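Local coordinates for restriction endonuclease (Mycobacterium sp., PDB 4F0Q), which cleaves DNA as a tetrameric, modification-dependent restriction endonuclease that responds to cytosine methylation, at residues P155-R160 against R222-R227; A181-R186 against A209-G214. All coordinates share one frame; numbering follows the deposited sequence.

Contact 1 (P155-R160 against R222-R227)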
loop_
_atom_site.group_PDB
_atom_site.type_symbol
_atom_site.label_atom_id
_atom_site.label_comp_id
_atom_site.label_asym_id
_atom_site.label_seq_id
_atom_site.Cartn_x
_atom_site.Cartn_y
_atom_site.Cartn_z
ATOM N N PRO A 155 -13.339 -28.847 -14.697
ATOM C CA PRO A 155 -13.407 -28.263 -13.353
ATOM C C PRO A 155 -12.581 -29.055 -12.347
ATOM O O PRO A 155 -12.566 -30.284 -12.399
ATOM C CB PRO A 155 -14.894 -28.366 -13.002
ATOM C CG PRO A 155 -15.590 -28.413 -14.316
ATOM C CD PRO A 155 -14.675 -29.170 -15.226
ATOM N N LEU A 156 -11.899 -28.356 -11.446
ATOM C CA LEU A 156 -11.120 -29.018 -10.405
ATOM C C LEU A 156 -11.909 -29.134 -9.106
ATOM O O LEU A 156 -11.921 -28.215 -8.286
ATOM C CB LEU A 156 -9.793 -28.291 -10.163
ATOM C CG LEU A 156 -8.575 -28.797 -10.943
ATOM C CD1 LEU A 156 -8.757 -28.613 -12.445
ATOM C CD2 LEU A 156 -7.308 -28.106 -10.465
ATOM N N PHE A 157 -12.572 -30.274 -8.932
ATOM C CA PHE A 157 -13.329 -30.551 -7.718
ATOM C C PHE A 157 -12.391 -30.964 -6.594
ATOM O O PHE A 157 -11.786 -32.036 -6.639
ATOM C CB PHE A 157 -14.367 -31.646 -7.972
ATOM C CG PHE A 157 -15.638 -31.143 -8.593
ATOM C CD1 PHE A 157 -15.619 -30.495 -9.816
ATOM C CD2 PHE A 157 -16.853 -31.324 -7.955
ATOM C CE1 PHE A 157 -16.787 -30.030 -10.388
ATOM C CE2 PHE A 157 -18.026 -30.865 -8.523
ATOM C CZ PHE A 157 -17.993 -30.218 -9.741
ATOM N N LEU A 158 -12.275 -30.106 -5.589
ATOM C CA LEU A 158 -11.343 -30.340 -4.495
ATOM C C LEU A 158 -11.961 -31.169 -3.376
ATOM O O LEU A 158 -13.110 -30.962 -2.995
ATOM C CB LEU A 158 -10.827 -29.010 -3.943
ATOM C CG LEU A 158 -10.174 -28.088 -4.974
ATOM C CD1 LEU A 158 -9.730 -26.783 -4.336
ATOM C CD2 LEU A 158 -9.002 -28.784 -5.649
ATOM N N PHE A 159 -11.184 -32.117 -2.864
ATOM C CA PHE A 159 -11.587 -32.914 -1.714
ATOM C C PHE A 159 -10.413 -33.048 -0.756
ATOM O O PHE A 159 -9.258 -33.034 -1.181
ATOM C CB PHE A 159 -12.058 -34.303 -2.154
ATOM C CG PHE A 159 -13.286 -34.285 -3.017
ATOM C CD1 PHE A 159 -14.549 -34.299 -2.446
ATOM C CD2 PHE A 159 -13.180 -34.261 -4.397
ATOM C CE1 PHE A 159 -15.681 -34.285 -3.236
ATOM C CE2 PHE A 159 -14.309 -34.247 -5.192
ATOM C CZ PHE A 159 -15.562 -34.258 -4.611
ATOM N N ARG A 160 -10.699 -33.172 0.536
ATOM C CA ARG A 160 -9.628 -33.419 1.501
ATOM C C ARG A 160 -10.014 -34.432 2.578
ATOM O O ARG A 160 -11.082 -34.341 3.176
ATOM C CB ARG A 160 -9.130 -32.113 2.132
ATOM C CG ARG A 160 -10.189 -31.311 2.869
ATOM C CD ARG A 160 -9.606 -30.021 3.419
ATOM N NE ARG A 160 -10.631 -29.134 3.960
ATOM C CZ ARG A 160 -10.384 -27.931 4.470
ATOM N NH1 ARG A 160 -9.141 -27.471 4.509
ATOM N NH2 ARG A 160 -11.375 -27.188 4.941
ATOM N N ARG A 222 -25.173 -32.670 -11.336
ATOM C CA ARG A 222 -25.714 -32.874 -12.674
ATOM C C ARG A 222 -24.867 -32.132 -13.706
ATOM O O ARG A 222 -24.918 -32.432 -14.898
ATOM C CB ARG A 222 -27.174 -32.427 -12.747
ATOM C CG ARG A 222 -28.116 -33.284 -11.916
ATOM C CD ARG A 222 -29.570 -32.955 -12.203
ATOM N NE ARG A 222 -29.907 -31.584 -11.831
ATOM C CZ ARG A 222 -31.116 -31.051 -11.971
ATOM N NH1 ARG A 222 -32.107 -31.771 -12.478
ATOM N NH2 ARG A 222 -31.334 -29.795 -11.606
ATOM N N TRP A 223 -24.094 -31.161 -13.229
ATOM C CA TRP A 223 -23.104 -30.468 -14.042
ATOM C C TRP A 223 -22.106 -31.485 -14.585
ATOM O O TRP A 223 -21.817 -31.525 -15.786
ATOM C CB TRP A 223 -22.380 -29.431 -13.178
ATOM C CG TRP A 223 -21.343 -28.611 -13.889
ATOM C CD1 TRP A 223 -21.215 -28.430 -15.236
ATOM C CD2 TRP A 223 -20.286 -27.858 -13.281
ATOM N NE1 TRP A 223 -20.144 -27.610 -15.503
ATOM C CE2 TRP A 223 -19.557 -27.247 -14.319
ATOM C CE3 TRP A 223 -19.887 -27.642 -11.959
ATOM C CZ2 TRP A 223 -18.453 -26.434 -14.077
ATOM C CZ3 TRP A 223 -18.789 -26.836 -11.720
ATOM C CH2 TRP A 223 -18.086 -26.241 -12.774
ATOM N N ILE A 224 -21.592 -32.315 -13.683
ATOM C CA ILE A 224 -20.643 -33.360 -14.043
ATOM C C ILE A 224 -21.312 -34.428 -14.901
ATOM O O ILE A 224 -20.703 -34.952 -15.834
ATOM C CB ILE A 224 -20.007 -33.996 -12.790
ATOM C CG1 ILE A 224 -19.289 -32.925 -11.970
ATOM C CG2 ILE A 224 -19.033 -35.096 -13.174
ATOM C CD1 ILE A 224 -18.259 -32.149 -12.766
ATOM N N ASP A 225 -22.568 -34.738 -14.588
ATOM C CA ASP A 225 -23.348 -35.681 -15.384
ATOM C C ASP A 225 -23.401 -35.226 -16.834
ATOM O O ASP A 225 -23.207 -36.021 -17.752
ATOM C CB ASP A 225 -24.771 -35.810 -14.840
ATOM C CG ASP A 225 -24.816 -36.392 -13.443
ATOM O OD1 ASP A 225 -23.768 -36.863 -12.955
ATOM O OD2 ASP A 225 -25.908 -36.388 -12.835
ATOM N N ASP A 226 -23.661 -33.937 -17.031
ATOM C CA ASP A 226 -23.704 -33.358 -18.366
ATOM C C ASP A 226 -22.326 -33.368 -19.015
ATOM O O ASP A 226 -22.194 -33.699 -20.192
ATOM C CB ASP A 226 -24.256 -31.932 -18.322
ATOM C CG ASP A 226 -25.686 -31.879 -17.830
ATOM O OD1 ASP A 226 -26.388 -32.906 -17.933
ATOM O OD2 ASP A 226 -26.109 -30.810 -17.343
ATOM N N ARG A 227 -21.299 -33.005 -18.249
ATOM C CA ARG A 227 -19.935 -33.031 -18.770
ATOM C C ARG A 227 -19.466 -34.452 -19.098
ATOM O O ARG A 227 -18.657 -34.651 -20.004
ATOM C CB ARG A 227 -18.960 -32.348 -17.808
ATOM C CG ARG A 227 -19.073 -30.831 -17.792
ATOM C CD ARG A 227 -17.852 -30.188 -17.150
ATOM N NE ARG A 227 -16.615 -30.558 -17.834
ATOM C CZ ARG A 227 -16.123 -29.918 -18.891
ATOM N NH1 ARG A 227 -16.761 -28.871 -19.392
ATOM N NH2 ARG A 227 -14.992 -30.328 -19.449
#
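Aromatic and aliphatic contacts carry most of this strand-to-helix junction, which is buried. Trp223 has CG anti to its backbone N (chi1 -179°), a setting that sends the indole from helix 222-227 toward the start of strand 156-166. There its six-membered ring meets Phe157 obliquely: the centroids are 5.8 Å apart and the planes make 49°. Trp223 CE3 comes to the edge of the Phe157 ring, 3.9 Å from Phe157 CZ. The same phenyl tip meets Ile224 end to end, with Phe157 CE1 3.5 Å from Ile224 CD1. Pro155 meets the adjoining part of the same six-membered indole ring, its CG 3.5 Å from Trp223 CZ2, while Pro155 CB lies in the plane of the Phe157 ring at its edge. Outside the two segments, Trp245 makes an edge-to-face pair with Trp223.

The remaining contact pairs an apolar carbon with a charged group. Arg227, its chain bent at chi3, presents one guanidinium face to Pro155, and Pro155 CD sits 3.5 Å from Arg227 NE. The N-H groups of that guanidinium turn to backbone carbonyls: NE to Ala83, NH1 to Leu151, NH2 to Arg82 and Leu152.

No hydrogen bond crosses between the two segments. The chemistry therefore divides the work: apolar contacts among the proline, phenyl, indole and isoleucine join the helix to the strand, while a buried cation, hydrogen-bonded to four backbone carbonyls, can offer its flat face to a proline, its charge probably stabilised by those four carbonyl dipoles.

Contact 2 (A181-R186 against A209-G214)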
loop_
_atom_site.group_PDB
_atom_site.type_symbol
_atom_site.label_atom_id
_atom_site.label_comp_id
_atom_site.label_asym_id
_atom_site.label_seq_id
_atom_site.Cartn_x
_atom_site.Cartn_y
_atom_site.Cartn_z
ATOM N N ALA A 181 -15.395 -26.304 -6.441
ATOM C CA ALA A 181 -14.806 -26.415 -7.769
ATOM C C ALA A 181 -13.807 -25.282 -7.964
ATOM O O ALA A 181 -14.069 -24.145 -7.576
ATOM C CB ALA A 181 -15.889 -26.365 -8.836
ATOM N N ALA A 182 -12.663 -25.590 -8.566
ATOM C CA ALA A 182 -11.587 -24.611 -8.674
ATOM C C ALA A 182 -11.113 -24.369 -10.105
ATOM O O ALA A 182 -11.183 -25.253 -10.960
ATOM C CB ALA A 182 -10.414 -25.020 -7.790
ATOM N N ILE A 183 -10.633 -23.154 -10.349
ATOM C CA ILE A 183 -9.995 -22.802 -11.610
ATOM C C ILE A 183 -8.496 -22.678 -11.374
ATOM O O ILE A 183 -8.069 -22.102 -10.375
ATOM C CB ILE A 183 -10.507 -21.450 -12.142
ATOM C CG1 ILE A 183 -12.034 -21.437 -12.200
ATOM C CG2 ILE A 183 -9.914 -21.147 -13.510
ATOM C CD1 ILE A 183 -12.607 -20.138 -12.714
ATOM N N ILE A 184 -7.696 -23.224 -12.283
ATOM C CA ILE A 184 -6.255 -23.048 -12.202
ATOM C C ILE A 184 -5.905 -21.597 -12.514
ATOM O O ILE A 184 -5.830 -21.200 -13.678
ATOM C CB ILE A 184 -5.503 -23.986 -13.168
ATOM C CG1 ILE A 184 -5.826 -25.445 -12.846
ATOM C CG2 ILE A 184 -4.002 -23.748 -13.085
ATOM C CD1 ILE A 184 -5.075 -26.438 -13.702
ATOM N N GLU A 185 -5.708 -20.806 -11.465
ATOM C CA GLU A 185 -5.382 -19.396 -11.632
ATOM C C GLU A 185 -3.919 -19.223 -12.013
ATOM O O GLU A 185 -3.578 -18.366 -12.831
ATOM C CB GLU A 185 -5.693 -18.608 -10.359
ATOM C CG GLU A 185 -5.448 -17.114 -10.494
ATOM C CD GLU A 185 -5.727 -16.359 -9.212
ATOM O OE1 GLU A 185 -5.710 -16.988 -8.133
ATOM O OE2 GLU A 185 -5.971 -15.136 -9.285
ATOM N N ARG A 186 -3.053 -20.038 -11.423
ATOM C CA ARG A 186 -1.636 -19.983 -11.766
ATOM C C ARG A 186 -0.978 -21.358 -11.670
ATOM O O ARG A 186 -1.372 -22.187 -10.856
ATOM C CB ARG A 186 -0.905 -18.966 -10.884
ATOM C CG ARG A 186 0.481 -18.588 -11.385
ATOM C CD ARG A 186 1.027 -17.363 -10.667
ATOM N NE ARG A 186 1.228 -17.600 -9.241
ATOM C CZ ARG A 186 1.818 -16.739 -8.418
ATOM N NH1 ARG A 186 2.273 -15.582 -8.880
ATOM N NH2 ARG A 186 1.959 -17.036 -7.132
ATOM N N ALA A 209 -8.365 -21.140 -7.713
ATOM C CA ALA A 209 -9.430 -20.247 -7.282
ATOM C C ALA A 209 -10.751 -20.998 -7.168
ATOM O O ALA A 209 -11.368 -21.342 -8.176
ATOM C CB ALA A 209 -9.565 -19.083 -8.251
ATOM N N VAL A 210 -11.177 -21.257 -5.936
ATOM C CA VAL A 210 -12.455 -21.912 -5.693
ATOM C C VAL A 210 -13.594 -20.953 -6.021
ATOM O O VAL A 210 -13.710 -19.888 -5.418
ATOM C CB VAL A 210 -12.583 -22.383 -4.235
ATOM C CG1 VAL A 210 -13.941 -23.025 -4.000
ATOM C CG2 VAL A 210 -11.465 -23.354 -3.894
ATOM N N VAL A 211 -14.431 -21.337 -6.980
ATOM C CA VAL A 211 -15.492 -20.459 -7.466
ATOM C C VAL A 211 -16.670 -20.347 -6.501
ATOM O O VAL A 211 -17.050 -21.319 -5.846
ATOM C CB VAL A 211 -16.011 -20.905 -8.853
ATOM C CG1 VAL A 211 -14.930 -20.731 -9.904
ATOM C CG2 VAL A 211 -16.490 -22.348 -8.809
ATOM N N SER A 212 -17.239 -19.148 -6.421
ATOM C CA SER A 212 -18.432 -18.914 -5.618
ATOM C C SER A 212 -19.602 -19.705 -6.189
ATOM O O SER A 212 -19.763 -19.798 -7.405
ATOM C CB SER A 212 -18.770 -17.423 -5.587
ATOM O OG SER A 212 -19.954 -17.183 -4.847
ATOM N N GLY A 213 -20.416 -20.275 -5.307
ATOM C CA GLY A 213 -21.522 -21.112 -5.730
ATOM C C GLY A 213 -22.742 -20.335 -6.186
ATOM O O GLY A 213 -23.585 -20.862 -6.912
ATOM N N GLY A 214 -22.842 -19.080 -5.760
ATOM C CA GLY A 214 -23.979 -18.248 -6.109
ATOM C C GLY A 214 -25.123 -18.391 -5.123
ATOM O O GLY A 214 -24.979 -18.070 -3.946
HETATM O O HOH W 1 -17.460 -23.828 -5.758
#
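The flat groups here are peptide units, and the three carbonyls that bind across the strands are approached in three different ways. Ala209 N lies in the plane of the Ile183 carbonyl at 2.8 Å from Ile183 O. Ile183 N answers at 2.9 Å from Ala209 O but stands above that carbonyl's plane, 42° out of it. Val211 N, 2.9 Å from Ala181 O, comes almost straight down the C=O axis (172°). Together these bonds define an antiparallel ladder in which Ile183 and Ala209 form the hydrogen-bonded pair and Ala182 and Val210 the non-hydrogen-bonded one, as expected between the arms of the hairpin of strands 175-193 and 200-210.

Side chains sort by face. Ala182 and Val210 share the one on which Leu158 also packs. On the opposite face are Ile183 and Ala209; there Ile183 CD1 reaches Val211 CG1 at 3.7 Å, the two side chains crossing at about a right angle, and Trp245 of helix 243-251 touches both. Val211 CG2, set between its own N and carbonyl carbon, comes 3.3 Å from Ala181 O.

Past the hydrogen-bonded rungs a water takes over, accepting from Ala181 N at 3.3 Å and donating to Val211 O at a short 2.5 Å. At the other end Glu185 and Arg186 both face Asp207, a classic beta bulge; Glu185 is held by Arg260 and by Arg313 of the second subunit.

Backbone polarity thus carries the pairing while apolar side chains pack above and below it, with the water extending the bridge where direct bonding stops and the salt-bridged Glu185 at the bulged end, where the second subunit approaches.

Along the chain the order is 155-160, 181-186, 209-214, 222-227, so both segments of contact 2 fall between the two of contact 1. The centres of contacts 1 and 2 are about 12 Å apart. Strands 156-166 and 175-193 are neighbours in one mixed sheet, joined here by a probable hydrogen bond from Ala182 N to Leu156 O (2.7 Å); Leu158 CD1 packs on both Ala182 CB and Val210 CG2. Contact 2 is strand pairing within that sheet, whereas contact 1 brings helix 222-227 against its strand 156-166. Both belong to the AspBHI-type N-terminal region of the PUA clan, consistent with a DNA-reading module, while the magnesium site with Asp334 lies in the endonuclease region.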